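Porin B (Pseudomonas putida, PDB 4GEY) forms a beta-barrel channel of the outer membrane that probably takes up carbohydrates such as glucose. Local coordinates at residues D106-P111 against Q411-P416; N375-P380 against D420-A425. The protein carries 2 engineered substitutions. All blocks are in the same frame, centred on the assembly; numbering follows the deposited sequence.

Interaction 1. Residues D106-P111 against Q411-P416; sequences DRISDP and QYIKSP. With C8E ((hydroxyethyloxy)tri(ethyloxy)octane), chain F; DMU (decyl-beta-D-maltopyranoside), chain K.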
ATOM      1  N   ASP A 106      -7.390  -1.451 -17.867  1.00 28.70           N
ATOM      2  CA  ASP A 106      -8.093  -1.983 -19.020  1.00 23.36           C
ATOM      3  C   ASP A 106      -9.345  -1.212 -19.409  1.00 23.45           C
ATOM      4  O   ASP A 106      -9.760  -1.282 -20.556  1.00 26.46           O
ATOM      5  CB  ASP A 106      -8.383  -3.474 -18.825  1.00 39.58           C
ATOM      6  CG  ASP A 106      -7.119  -4.314 -18.811  1.00 36.50           C
ATOM      7  OD1 ASP A 106      -6.109  -3.847 -19.377  1.00 45.21           O
ATOM      8  OD2 ASP A 106      -7.127  -5.431 -18.239  1.00 26.90           O
ATOM      9  N   ARG A 107      -9.943  -0.470 -18.472  1.00 26.81           N
ATOM     10  CA  ARG A 107     -11.136   0.347 -18.791  1.00 30.02           C
ATOM     11  C   ARG A 107     -11.118   1.811 -18.277  1.00 29.72           C
ATOM     12  O   ARG A 107     -11.498   2.723 -19.002  1.00 28.72           O
ATOM     13  CB  ARG A 107     -12.421  -0.330 -18.300  1.00 25.56           C
ATOM     14  CG  ARG A 107     -12.778  -1.629 -18.987  1.00 27.22           C
ATOM     15  CD  ARG A 107     -13.227  -1.453 -20.448  1.00 32.67           C
ATOM     16  NE  ARG A 107     -12.487  -2.378 -21.296  1.00 30.38           N
ATOM     17  CZ  ARG A 107     -13.035  -3.364 -21.983  1.00 41.97           C
ATOM     18  NH1 ARG A 107     -14.345  -3.534 -21.956  1.00 47.15           N
ATOM     19  NH2 ARG A 107     -12.275  -4.166 -22.715  1.00 53.01           N
ATOM     20  N   ILE A 108     -10.704   2.032 -17.034  1.00 25.69           N
ATOM     21  CA  ILE A 108     -10.847   3.350 -16.414  1.00 27.51           C
ATOM     22  C   ILE A 108      -9.893   4.423 -16.946  1.00 36.78           C
ATOM     23  O   ILE A 108     -10.313   5.540 -17.251  1.00 36.96           O
ATOM     24  CB  ILE A 108     -10.698   3.269 -14.879  1.00 33.97           C
ATOM     25  CG1 ILE A 108     -11.974   2.720 -14.243  1.00 39.17           C
ATOM     26  CG2 ILE A 108     -10.408   4.630 -14.279  1.00 27.17           C
ATOM     27  CD1 ILE A 108     -11.918   1.260 -14.022  1.00 40.69           C
ATOM     28  N   SER A 109      -8.614   4.075 -17.062  1.00 40.64           N
ATOM     29  CA  SER A 109      -7.560   5.046 -17.381  1.00 31.89           C
ATOM     30  C   SER A 109      -7.532   5.575 -18.806  1.00 29.30           C
ATOM     31  O   SER A 109      -7.826   4.877 -19.765  1.00 29.63           O
ATOM     32  CB  SER A 109      -6.186   4.453 -17.080  1.00 28.04           C
ATOM     33  OG  SER A 109      -5.963   4.377 -15.687  1.00 35.56           O
ATOM     34  N   ASP A 110      -7.148   6.831 -18.936  1.00 35.77           N
ATOM     35  CA  ASP A 110      -6.634   7.298 -20.199  1.00 36.44           C
ATOM     36  C   ASP A 110      -5.354   6.487 -20.452  1.00 23.84           C
ATOM     37  O   ASP A 110      -4.494   6.410 -19.591  1.00 34.94           O
ATOM     38  CB  ASP A 110      -6.301   8.775 -20.069  1.00 34.25           C
ATOM     39  CG  ASP A 110      -6.195   9.463 -21.391  1.00 37.66           C
ATOM     40  OD1 ASP A 110      -5.220   9.184 -22.130  1.00 39.30           O
ATOM     41  OD2 ASP A 110      -7.081  10.299 -21.679  1.00 42.86           O
ATOM     42  N   PRO A 111      -5.226   5.868 -21.628  1.00 31.05           N
ATOM     43  CA  PRO A 111      -4.016   5.073 -21.872  1.00 24.61           C
ATOM     44  C   PRO A 111      -2.721   5.868 -21.837  1.00 31.79           C
ATOM     45  O   PRO A 111      -1.670   5.244 -21.715  1.00 39.15           O
ATOM     46  CB  PRO A 111      -4.240   4.494 -23.281  1.00 28.64           C
ATOM     47  CG  PRO A 111      -5.308   5.337 -23.888  1.00 33.72           C
ATOM     48  CD  PRO A 111      -6.181   5.783 -22.748  1.00 32.31           C
ATOM     49  N   GLN A 411     -16.939   1.508  -5.631  1.00 38.11           N
ATOM     50  CA  GLN A 411     -15.876   2.495  -5.771  1.00 29.40           C
ATOM     51  C   GLN A 411     -16.262   3.586  -6.741  1.00 30.67           C
ATOM     52  O   GLN A 411     -16.887   3.310  -7.767  1.00 38.88           O
ATOM     53  CB  GLN A 411     -14.608   1.820  -6.264  1.00 23.84           C
ATOM     54  CG  GLN A 411     -13.946   0.969  -5.215  1.00 29.81           C
ATOM     55  CD  GLN A 411     -12.727   0.288  -5.746  1.00 31.75           C
ATOM     56  OE1 GLN A 411     -11.759   0.947  -6.104  1.00 40.52           O
ATOM     57  NE2 GLN A 411     -12.759  -1.038  -5.810  1.00 31.71           N
ATOM     58  N   TYR A 412     -15.883   4.820  -6.415  1.00 31.15           N
ATOM     59  CA  TYR A 412     -16.169   5.975  -7.258  1.00 21.83           C
ATOM     60  C   TYR A 412     -14.905   6.768  -7.489  1.00 27.01           C
ATOM     61  O   TYR A 412     -14.187   7.090  -6.544  1.00 33.68           O
ATOM     62  CB  TYR A 412     -17.201   6.883  -6.596  1.00 33.64           C
ATOM     63  CG  TYR A 412     -17.884   7.848  -7.552  1.00 35.99           C
ATOM     64  CD1 TYR A 412     -18.749   7.383  -8.540  1.00 36.10           C
ATOM     65  CD2 TYR A 412     -17.683   9.217  -7.453  1.00 34.91           C
ATOM     66  CE1 TYR A 412     -19.383   8.257  -9.406  1.00 38.25           C
ATOM     67  CE2 TYR A 412     -18.314  10.102  -8.322  1.00 34.39           C
ATOM     68  CZ  TYR A 412     -19.161   9.618  -9.294  1.00 38.36           C
ATOM     69  OH  TYR A 412     -19.785  10.492 -10.162  1.00 35.56           O
ATOM     70  N   ILE A 413     -14.644   7.107  -8.746  1.00 26.55           N
ATOM     71  CA  ILE A 413     -13.406   7.777  -9.119  1.00 28.05           C
ATOM     72  C   ILE A 413     -13.646   9.035  -9.953  1.00 32.85           C
ATOM     73  O   ILE A 413     -14.157   8.969 -11.070  1.00 34.89           O
ATOM     74  CB  ILE A 413     -12.501   6.826  -9.914  1.00 23.94           C
ATOM     75  CG1 ILE A 413     -12.398   5.486  -9.198  1.00 26.48           C
ATOM     76  CG2 ILE A 413     -11.119   7.407 -10.072  1.00 21.68           C
ATOM     77  CD1 ILE A 413     -12.052   4.397 -10.117  1.00 34.91           C
ATOM     78  N   LYS A 414     -13.258  10.181  -9.404  1.00 30.57           N
ATOM     79  CA  LYS A 414     -13.405  11.450 -10.088  1.00 29.43           C
ATOM     80  C   LYS A 414     -12.080  11.832 -10.727  1.00 34.42           C
ATOM     81  O   LYS A 414     -11.053  11.884 -10.045  1.00 38.39           O
ATOM     82  CB  LYS A 414     -13.832  12.530  -9.099  1.00 32.83           C
ATOM     83  CG  LYS A 414     -14.293  13.813  -9.761  1.00 42.43           C
ATOM     84  CD  LYS A 414     -13.501  15.010  -9.262  1.00 43.48           C
ATOM     85  CE  LYS A 414     -12.766  15.706 -10.397  1.00 42.65           C
ATOM     86  NZ  LYS A 414     -13.666  16.287 -11.430  1.00 41.37           N
ATOM     87  N   SER A 415     -12.108  12.102 -12.030  1.00 31.70           N
ATOM     88  CA  SER A 415     -10.888  12.363 -12.788  1.00 33.11           C
ATOM     89  C   SER A 415      -9.820  11.290 -12.582  1.00 30.05           C
ATOM     90  O   SER A 415      -8.846  11.508 -11.863  1.00 35.18           O
ATOM     91  CB  SER A 415     -10.305  13.733 -12.440  1.00 35.47           C
ATOM     92  OG  SER A 415     -11.205  14.765 -12.785  1.00 39.87           O
ATOM     93  N   PRO A 416     -10.012  10.124 -13.204  1.00 28.55           N
ATOM     94  CA  PRO A 416      -8.973   9.101 -13.263  1.00 28.51           C
ATOM     95  C   PRO A 416      -7.690   9.700 -13.821  1.00 34.31           C
ATOM     96  O   PRO A 416      -7.744  10.456 -14.800  1.00 36.35           O
ATOM     97  CB  PRO A 416      -9.558   8.092 -14.242  1.00 26.44           C
ATOM     98  CG  PRO A 416     -11.010   8.209 -14.033  1.00 27.42           C
ATOM     99  CD  PRO A 416     -11.251   9.674 -13.854  1.00 26.14           C
TER
HETATM  100  C7  C8E F 505     -18.424   5.303  -2.977  1.00 50.04           C
HETATM  101  C8  C8E F 505     -19.525   4.904  -3.954  1.00 50.05           C
HETATM  102  O9  C8E F 505     -20.413   5.990  -4.091  1.00 52.09           O
HETATM  103  C10 C8E F 505     -20.885   6.186  -5.407  1.00 52.87           C
HETATM  104  C11 C8E F 505     -21.762   7.436  -5.454  1.00 54.77           C
HETATM  105  O12 C8E F 505     -22.130   7.728  -6.785  1.00 59.07           O
HETATM  106  C13 C8E F 505     -22.269   9.123  -6.978  1.00 62.73           C
HETATM  107  C14 C8E F 505     -22.971   9.460  -8.292  1.00 64.53           C
HETATM  108  O15 C8E F 505     -23.613  10.708  -8.135  1.00 72.99           O
HETATM  109  C16 C8E F 505     -22.914  11.790  -8.720  1.00 77.31           C
HETATM  110  C17 C8E F 505     -22.983  11.718 -10.244  1.00 83.90           C
HETATM  111  O18 C8E F 505     -24.289  12.053 -10.659  1.00 88.51           O
HETATM  112  C19 C8E F 505     -24.407  13.399 -11.063  1.00 90.17           C
HETATM  113  C20 C8E F 505     -25.673  13.532 -11.902  1.00 89.95           C
HETATM  114  O21 C8E F 505     -26.499  12.402 -11.687  1.00 86.61           O
HETATM  115  C1  DMU K 510     -17.382  15.923 -12.307  1.00 54.78           C
HETATM  116  C2  DMU K 510     -16.981  16.998 -13.160  1.00 54.78           C
HETATM  117  C3  DMU K 510     -18.088  17.875 -13.585  1.00 57.97           C
HETATM  118  C4  DMU K 510     -19.005  18.323 -12.427  1.00 56.09           C
HETATM  119  O5  DMU K 510     -19.126  17.222 -11.340  1.00 56.87           O
HETATM  120  C6  DMU K 510     -17.966  16.399 -11.076  1.00 52.72           C
HETATM  121  O7  DMU K 510     -17.592  19.083 -14.195  1.00 69.12           O
HETATM  122  O16 DMU K 510     -18.360  15.311 -10.232  1.00 49.16           O
HETATM  123  C18 DMU K 510     -18.745  15.569  -8.887  1.00 45.80           C
HETATM  124  C19 DMU K 510     -19.619  14.514  -8.154  1.00 64.88           C
HETATM  125  C22 DMU K 510     -19.460  14.342  -6.601  1.00 57.07           C
HETATM  126  C25 DMU K 510     -20.199  13.185  -5.919  1.00 59.26           C
HETATM  127  C28 DMU K 510     -19.556  12.525  -4.704  1.00 60.27           C
HETATM  128  C31 DMU K 510     -20.153  11.252  -4.112  1.00 55.14           C
HETATM  129  C34 DMU K 510     -19.470  10.584  -2.940  1.00 43.21           C
HETATM  130  O49 DMU K 510     -16.198  15.075 -12.044  1.00 52.48           O
HETATM  131  O55 DMU K 510     -16.214  16.464 -14.297  1.00 51.15           O
HETATM  132  C57 DMU K 510     -20.236  18.675 -12.868  1.00 53.16           C
HETATM  133  O61 DMU K 510     -20.966  19.510 -12.033  1.00 51.76           O
HETATM  134  C5  DMU K 510     -17.439  20.514 -16.035  1.00 82.75           C
HETATM  135  C7  DMU K 510     -18.580  21.362 -15.980  1.00 85.84           C
HETATM  136  C8  DMU K 510     -19.659  20.913 -16.876  1.00 88.53           C
HETATM  137  C9  DMU K 510     -20.194  19.481 -16.537  1.00 85.83           C
HETATM  138  O1  DMU K 510     -19.076  18.650 -15.871  1.00 82.97           O
HETATM  139  C10 DMU K 510     -17.743  19.160 -15.576  1.00 77.74           C
HETATM  140  O2  DMU K 510     -20.715  21.825 -16.830  1.00 92.10           O
HETATM  141  O3  DMU K 510     -16.313  21.078 -15.260  1.00 83.61           O
HETATM  142  O4  DMU K 510     -18.149  22.694 -16.347  1.00 84.41           O
HETATM  143  C11 DMU K 510     -20.618  18.822 -17.605  1.00 85.01           C
HETATM  144  O6  DMU K 510     -21.537  19.455 -18.413  1.00 84.23           O
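Ile108 keeps CG1 beside the backbone N (chi1 -77°), which puts CG2 anti to that N, and the CG2 branch carries the contact with Pro416. The methyl meets the CB-CG edge of the proline ring, 3.6 Å from Pro416 CB and equally close to Pro416 CG. The two side chains cross at about a right angle. On its other branch, Ile108 CG1 meets Ile413 CD1 at 4.5 Å, a looser touch than the one at the proline. Ile413 is extended at chi2 (156°), which places this end methyl at the contact. All three residues are buried. Ile108 also packs on Ala425 and Val427 of the next strand.

Helix 103-108 ends here, and Ser109 is the first residue to leave helical geometry. The turn is tied to its surroundings by charge. Asp106 pairs with Arg67, and Arg107 with Asp63. Within the segment, Arg107 NE donates to Asp106 O at 3.0 Å. The donor sits above the carbonyl plane, while the oxygen lies nearly in the guanidinium plane.

Strand 404-414 has another face, covered by detergent. The C8E chain runs over one face of the Tyr412 ring, with its C13 3.8 Å above the plane and offset toward the rim. Tyr412 OH is hydrogen-bonded to Asn424 ND2, just before strand 425-435. Lys414 is bent along its length, and its NZ donates to O49 of the maltoside of chain K at 2.9 Å.

No hydrogen bond joins the two segments. The contact is apolar: a short helix of an inward-folded loop is pressed onto the inner side of the barrel wall. Such packing sets little direction by itself; the polar links of the helix end are made instead to Arg67, Asp63 and the backbone of Tyr60 and Asn61.

Interaction 2. Residues N375-P380 against D420-A425; sequences NDYDNP and DEVDNA. With DMU (decyl-beta-D-maltopyranoside), chain L; DMU (decyl-beta-D-maltopyranoside), chain K.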
ATOM      1  N   ASN A 375      -3.968  20.370 -29.905  1.00 41.00           N
ATOM      2  CA  ASN A 375      -4.722  21.018 -28.832  1.00 46.70           C
ATOM      3  C   ASN A 375      -6.004  20.300 -28.477  1.00 41.02           C
ATOM      4  O   ASN A 375      -6.667  20.638 -27.497  1.00 40.09           O
ATOM      5  CB  ASN A 375      -4.992  22.493 -29.153  1.00 49.07           C
ATOM      6  CG  ASN A 375      -6.094  22.680 -30.168  1.00 68.02           C
ATOM      7  OD1 ASN A 375      -6.440  21.761 -30.915  1.00 77.46           O
ATOM      8  ND2 ASN A 375      -6.649  23.884 -30.211  1.00 75.49           N
ATOM      9  N   ASP A 376      -6.336  19.305 -29.289  1.00 40.63           N
ATOM     10  CA  ASP A 376      -7.517  18.477 -29.094  1.00 32.76           C
ATOM     11  C   ASP A 376      -7.205  17.234 -28.247  1.00 42.86           C
ATOM     12  O   ASP A 376      -6.385  16.394 -28.634  1.00 42.72           O
ATOM     13  CB  ASP A 376      -8.067  18.071 -30.459  1.00 33.44           C
ATOM     14  CG  ASP A 376      -9.262  17.145 -30.359  1.00 56.43           C
ATOM     15  OD1 ASP A 376      -9.854  17.033 -29.253  1.00 39.05           O
ATOM     16  OD2 ASP A 376      -9.614  16.534 -31.401  1.00 66.33           O
ATOM     17  N   TYR A 377      -7.876  17.117 -27.102  1.00 40.66           N
ATOM     18  CA  TYR A 377      -7.727  15.966 -26.198  1.00 39.63           C
ATOM     19  C   TYR A 377      -7.989  14.591 -26.846  1.00 40.19           C
ATOM     20  O   TYR A 377      -7.456  13.579 -26.402  1.00 41.43           O
ATOM     21  CB  TYR A 377      -8.624  16.138 -24.967  1.00 32.18           C
ATOM     22  CG  TYR A 377      -8.799  14.882 -24.152  1.00 33.89           C
ATOM     23  CD1 TYR A 377      -7.887  14.541 -23.157  1.00 40.78           C
ATOM     24  CD2 TYR A 377      -9.875  14.029 -24.380  1.00 29.02           C
ATOM     25  CE1 TYR A 377      -8.041  13.381 -22.414  1.00 41.45           C
ATOM     26  CE2 TYR A 377     -10.040  12.881 -23.641  1.00 26.91           C
ATOM     27  CZ  TYR A 377      -9.121  12.555 -22.662  1.00 44.76           C
ATOM     28  OH  TYR A 377      -9.292  11.397 -21.936  1.00 43.92           O
ATOM     29  N   ASP A 378      -8.824  14.551 -27.876  1.00 39.94           N
ATOM     30  CA  ASP A 378      -9.157  13.290 -28.522  1.00 31.72           C
ATOM     31  C   ASP A 378      -8.067  12.871 -29.496  1.00 33.68           C
ATOM     32  O   ASP A 378      -8.155  11.816 -30.121  1.00 38.48           O
ATOM     33  CB  ASP A 378     -10.469  13.411 -29.300  1.00 34.91           C
ATOM     34  CG  ASP A 378     -11.643  13.763 -28.428  1.00 40.30           C
ATOM     35  OD1 ASP A 378     -11.797  13.163 -27.341  1.00 37.00           O
ATOM     36  OD2 ASP A 378     -12.422  14.645 -28.853  1.00 54.32           O
ATOM     37  N   ASN A 379      -7.060  13.714 -29.672  1.00 30.98           N
ATOM     38  CA  ASN A 379      -5.973  13.360 -30.565  1.00 31.62           C
ATOM     39  C   ASN A 379      -4.911  12.588 -29.786  1.00 34.86           C
ATOM     40  O   ASN A 379      -4.410  13.078 -28.775  1.00 32.76           O
ATOM     41  CB  ASN A 379      -5.391  14.610 -31.194  1.00 32.66           C
ATOM     42  CG  ASN A 379      -4.479  14.309 -32.356  1.00 45.03           C
ATOM     43  OD1 ASN A 379      -3.552  13.510 -32.251  1.00 42.85           O
ATOM     44  ND2 ASN A 379      -4.741  14.951 -33.486  1.00 51.26           N
ATOM     45  N   PRO A 380      -4.587  11.361 -30.238  1.00 35.56           N
ATOM     46  CA  PRO A 380      -3.618  10.471 -29.584  1.00 37.24           C
ATOM     47  C   PRO A 380      -2.297  11.143 -29.208  1.00 39.15           C
ATOM     48  O   PRO A 380      -1.705  10.778 -28.200  1.00 41.99           O
ATOM     49  CB  PRO A 380      -3.372   9.404 -30.642  1.00 31.07           C
ATOM     50  CG  PRO A 380      -4.674   9.309 -31.341  1.00 31.31           C
ATOM     51  CD  PRO A 380      -5.192  10.718 -31.418  1.00 31.59           C
ATOM     52  N   ASP A 420      -9.483  15.591 -16.004  1.00 36.97           N
ATOM     53  CA  ASP A 420     -10.861  16.049 -15.954  1.00 34.55           C
ATOM     54  C   ASP A 420     -11.662  15.649 -17.179  1.00 35.76           C
ATOM     55  O   ASP A 420     -12.892  15.628 -17.143  1.00 44.49           O
ATOM     56  CB  ASP A 420     -10.903  17.553 -15.774  1.00 32.96           C
ATOM     57  CG  ASP A 420     -10.469  17.971 -14.395  1.00 34.02           C
ATOM     58  OD1 ASP A 420     -10.483  17.118 -13.482  1.00 43.70           O
ATOM     59  OD2 ASP A 420     -10.119  19.150 -14.220  1.00 31.54           O
ATOM     60  N   GLU A 421     -10.966  15.309 -18.252  1.00 28.61           N
ATOM     61  CA  GLU A 421     -11.642  14.937 -19.487  1.00 33.43           C
ATOM     62  C   GLU A 421     -12.150  13.494 -19.462  1.00 35.81           C
ATOM     63  O   GLU A 421     -12.841  13.066 -20.378  1.00 36.13           O
ATOM     64  CB  GLU A 421     -10.744  15.189 -20.703  1.00 27.27           C
ATOM     65  CG  GLU A 421     -10.550  16.689 -21.028  1.00 30.10           C
ATOM     66  CD  GLU A 421      -9.854  17.478 -19.912  1.00 37.61           C
ATOM     67  OE1 GLU A 421      -8.973  16.905 -19.228  1.00 38.37           O
ATOM     68  OE2 GLU A 421     -10.200  18.671 -19.712  1.00 38.18           O
ATOM     69  N   VAL A 422     -11.816  12.758 -18.405  1.00 30.38           N
ATOM     70  CA  VAL A 422     -12.269  11.383 -18.269  1.00 24.28           C
ATOM     71  C   VAL A 422     -13.458  11.379 -17.327  1.00 36.25           C
ATOM     72  O   VAL A 422     -13.375  11.910 -16.224  1.00 24.00           O
ATOM     73  CB  VAL A 422     -11.153  10.453 -17.698  1.00 31.83           C
ATOM     74  CG1 VAL A 422     -11.724   9.086 -17.371  1.00 29.23           C
ATOM     75  CG2 VAL A 422      -9.979  10.326 -18.665  1.00 23.80           C
ATOM     76  N   ASP A 423     -14.571  10.796 -17.767  1.00 36.66           N
ATOM     77  CA  ASP A 423     -15.801  10.801 -16.970  1.00 27.47           C
ATOM     78  C   ASP A 423     -15.628  10.042 -15.665  1.00 28.52           C
ATOM     79  O   ASP A 423     -14.832   9.099 -15.588  1.00 34.33           O
ATOM     80  CB  ASP A 423     -16.948  10.200 -17.754  1.00 25.06           C
ATOM     81  CG  ASP A 423     -17.281  10.990 -18.990  1.00 35.12           C
ATOM     82  OD1 ASP A 423     -17.110  12.228 -18.975  1.00 41.73           O
ATOM     83  OD2 ASP A 423     -17.726  10.372 -19.981  1.00 35.18           O
ATOM     84  N   ASN A 424     -16.353  10.474 -14.640  1.00 27.71           N
ATOM     85  CA  ASN A 424     -16.350   9.784 -13.354  1.00 29.85           C
ATOM     86  C   ASN A 424     -16.639   8.310 -13.568  1.00 32.76           C
ATOM     87  O   ASN A 424     -17.478   7.959 -14.393  1.00 36.25           O
ATOM     88  CB  ASN A 424     -17.410  10.369 -12.411  1.00 28.73           C
ATOM     89  CG  ASN A 424     -17.147  11.820 -12.065  1.00 35.97           C
ATOM     90  OD1 ASN A 424     -16.192  12.428 -12.553  1.00 34.08           O
ATOM     91  ND2 ASN A 424     -17.998  12.383 -11.218  1.00 44.76           N
ATOM     92  N   ALA A 425     -15.942   7.452 -12.834  1.00 30.29           N
ATOM     93  CA  ALA A 425     -16.133   6.015 -12.968  1.00 26.66           C
ATOM     94  C   ALA A 425     -16.862   5.429 -11.760  1.00 28.79           C
ATOM     95  O   ALA A 425     -16.525   5.743 -10.612  1.00 25.18           O
ATOM     96  CB  ALA A 425     -14.797   5.324 -13.169  1.00 22.11           C
TER
HETATM   97  C1  DMU L 511     -11.499  19.475  -9.914  1.00 64.17           C
HETATM   98  C2  DMU L 511     -10.539  20.053 -10.829  1.00 60.72           C
HETATM   99  C3  DMU L 511     -10.917  21.159 -11.748  1.00 53.45           C
HETATM  100  C4  DMU L 511     -12.185  21.938 -11.328  1.00 54.88           C
HETATM  101  O5  DMU L 511     -13.231  20.906 -10.852  1.00 56.09           O
HETATM  102  C6  DMU L 511     -12.769  20.167  -9.704  1.00 58.43           C
HETATM  103  O7  DMU L 511      -9.836  22.116 -11.851  1.00 56.73           O
HETATM  104  O16 DMU L 511     -13.820  19.296  -9.260  1.00 49.10           O
HETATM  105  C18 DMU L 511     -14.193  19.324  -7.881  1.00 39.22           C
HETATM  106  C19 DMU L 511     -15.031  18.140  -7.333  1.00 54.00           C
HETATM  107  C22 DMU L 511     -14.382  17.102  -6.345  1.00 37.36           C
HETATM  108  C25 DMU L 511     -15.287  15.960  -5.876  1.00 35.68           C
HETATM  109  C28 DMU L 511     -14.704  14.744  -5.183  1.00 32.38           C
HETATM  110  C31 DMU L 511     -15.521  13.469  -5.235  1.00 38.94           C
HETATM  111  C34 DMU L 511     -15.170  12.310  -4.326  1.00 41.77           C
HETATM  112  C37 DMU L 511     -15.341  10.916  -4.843  1.00 31.49           C
HETATM  113  O49 DMU L 511     -10.790  19.330  -8.611  1.00 69.34           O
HETATM  114  O55 DMU L 511      -9.871  18.944 -11.534  1.00 67.57           O
HETATM  115  C57 DMU L 511     -12.705  22.724 -12.301  1.00 54.27           C
HETATM  116  O61 DMU L 511     -14.086  22.841 -12.350  1.00 53.26           O
HETATM  117  C5  DMU L 511      -8.980  23.849 -13.285  1.00 49.83           C
HETATM  118  C7  DMU L 511      -9.800  24.648 -14.139  1.00 61.34           C
HETATM  119  C8  DMU L 511     -10.065  24.034 -15.445  1.00 62.68           C
HETATM  120  C9  DMU L 511     -10.777  22.658 -15.324  1.00 53.31           C
HETATM  121  O1  DMU L 511     -10.251  21.886 -14.104  1.00 58.57           O
HETATM  122  C10 DMU L 511      -9.331  22.429 -13.126  1.00 54.94           C
HETATM  123  O2  DMU L 511     -10.883  24.871 -16.209  1.00 61.84           O
HETATM  124  O3  DMU L 511      -8.900  24.499 -11.970  1.00 42.86           O
HETATM  125  O4  DMU L 511      -9.115  25.923 -14.336  1.00 63.41           O
HETATM  126  C11 DMU L 511     -10.594  21.920 -16.402  1.00 44.26           C
HETATM  127  O6  DMU L 511     -11.182  20.668 -16.435  1.00 35.76           O
HETATM  128  C1  DMU K 510     -17.382  15.923 -12.307  1.00 54.78           C
HETATM  129  C2  DMU K 510     -16.981  16.998 -13.160  1.00 54.78           C
HETATM  130  C3  DMU K 510     -18.088  17.875 -13.585  1.00 57.97           C
HETATM  131  C4  DMU K 510     -19.005  18.323 -12.427  1.00 56.09           C
HETATM  132  O5  DMU K 510     -19.126  17.222 -11.340  1.00 56.87           O
HETATM  133  C6  DMU K 510     -17.966  16.399 -11.076  1.00 52.72           C
HETATM  134  O7  DMU K 510     -17.592  19.083 -14.195  1.00 69.12           O
HETATM  135  O16 DMU K 510     -18.360  15.311 -10.232  1.00 49.16           O
HETATM  136  C18 DMU K 510     -18.745  15.569  -8.887  1.00 45.80           C
HETATM  137  C19 DMU K 510     -19.619  14.514  -8.154  1.00 64.88           C
HETATM  138  C22 DMU K 510     -19.460  14.342  -6.601  1.00 57.07           C
HETATM  139  C25 DMU K 510     -20.199  13.185  -5.919  1.00 59.26           C
HETATM  140  C28 DMU K 510     -19.556  12.525  -4.704  1.00 60.27           C
HETATM  141  C31 DMU K 510     -20.153  11.252  -4.112  1.00 55.14           C
HETATM  142  C34 DMU K 510     -19.470  10.584  -2.940  1.00 43.21           C
HETATM  143  O49 DMU K 510     -16.198  15.075 -12.044  1.00 52.48           O
HETATM  144  O55 DMU K 510     -16.214  16.464 -14.297  1.00 51.15           O
HETATM  145  C57 DMU K 510     -20.236  18.675 -12.868  1.00 53.16           C
HETATM  146  O61 DMU K 510     -20.966  19.510 -12.033  1.00 51.76           O
HETATM  147  C5  DMU K 510     -17.439  20.514 -16.035  1.00 82.75           C
HETATM  148  C7  DMU K 510     -18.580  21.362 -15.980  1.00 85.84           C
HETATM  149  C8  DMU K 510     -19.659  20.913 -16.876  1.00 88.53           C
HETATM  150  C9  DMU K 510     -20.194  19.481 -16.537  1.00 85.83           C
HETATM  151  O1  DMU K 510     -19.076  18.650 -15.871  1.00 82.97           O
HETATM  152  C10 DMU K 510     -17.743  19.160 -15.576  1.00 77.74           C
HETATM  153  O2  DMU K 510     -20.715  21.825 -16.830  1.00 92.10           O
HETATM  154  O3  DMU K 510     -16.313  21.078 -15.260  1.00 83.61           O
HETATM  155  O4  DMU K 510     -18.149  22.694 -16.347  1.00 84.41           O
HETATM  156  C11 DMU K 510     -20.618  18.822 -17.605  1.00 85.01           C
HETATM  157  O6  DMU K 510     -21.537  19.455 -18.413  1.00 84.23           O
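Tyr377 OH is hydrogen-bonded to Asp110 OD2 and lies 3.5 Å from Val422 CG2. Tyr377 CG lies anti to the backbone N (chi1 166°), which extends the ring to Glu421. Glu421 CB sits over the centre of that ring, 3.6 Å from the centroid and 8° off the normal, a CH-pi contact. The Glu421 carboxylate is turned 49° from the ring plane. Arg112 adds a cation-pi contact to the ring. With an alanine here in place of Tyr377, Glu421 CB would probably lose the ring face it covers and Asp110 its hydroxyl partner.

Tyr377 stands in a type I turn, Asp376 to Asn379. Asp378 N donates to Asp376 OD1 at 3.0 Å, which makes an Asx turn.

Detergent sugars bind the other segment. O49 of the maltoside of chain K donates to Asn424 OD1 at 2.7 Å; a further bond to it from Asn424 ND2 is weak. Asn424 ND2 also reaches O16 of the same maltoside at 3.1 Å. Asp420 OD2 takes a bond from O6 of the chain L maltoside at 2.9 Å.

The contact joins the loop between helix 359-372 and strand 388-399 to the loop between strands 404-414 and 425-435.

How the interactions relate
The two contacts have centres 11 Å apart, and their segments alternate along the chain. Asp110 OD2 and Tyr377 OH are 2.5 Å apart, a probable hydrogen bond that ties 106-111 to 375-380. Ser415 OG and Asp420 OD1, 2.6 Å apart, probably bond across 411-416 and 420-425. Pro416 CG also packs on Val422 CG1 at 3.5 Å. Pro416 and Val422 thus carry the apolar packing from interaction 1 into interaction 2. The chain K maltoside is shared by Lys414 and Asn424. The two contacts together join an inner loop to outer loops at one barrel end, probably the extracellular one. The glucose pocket includes Glu121 to Arg125, a little further along the chain from 106-111.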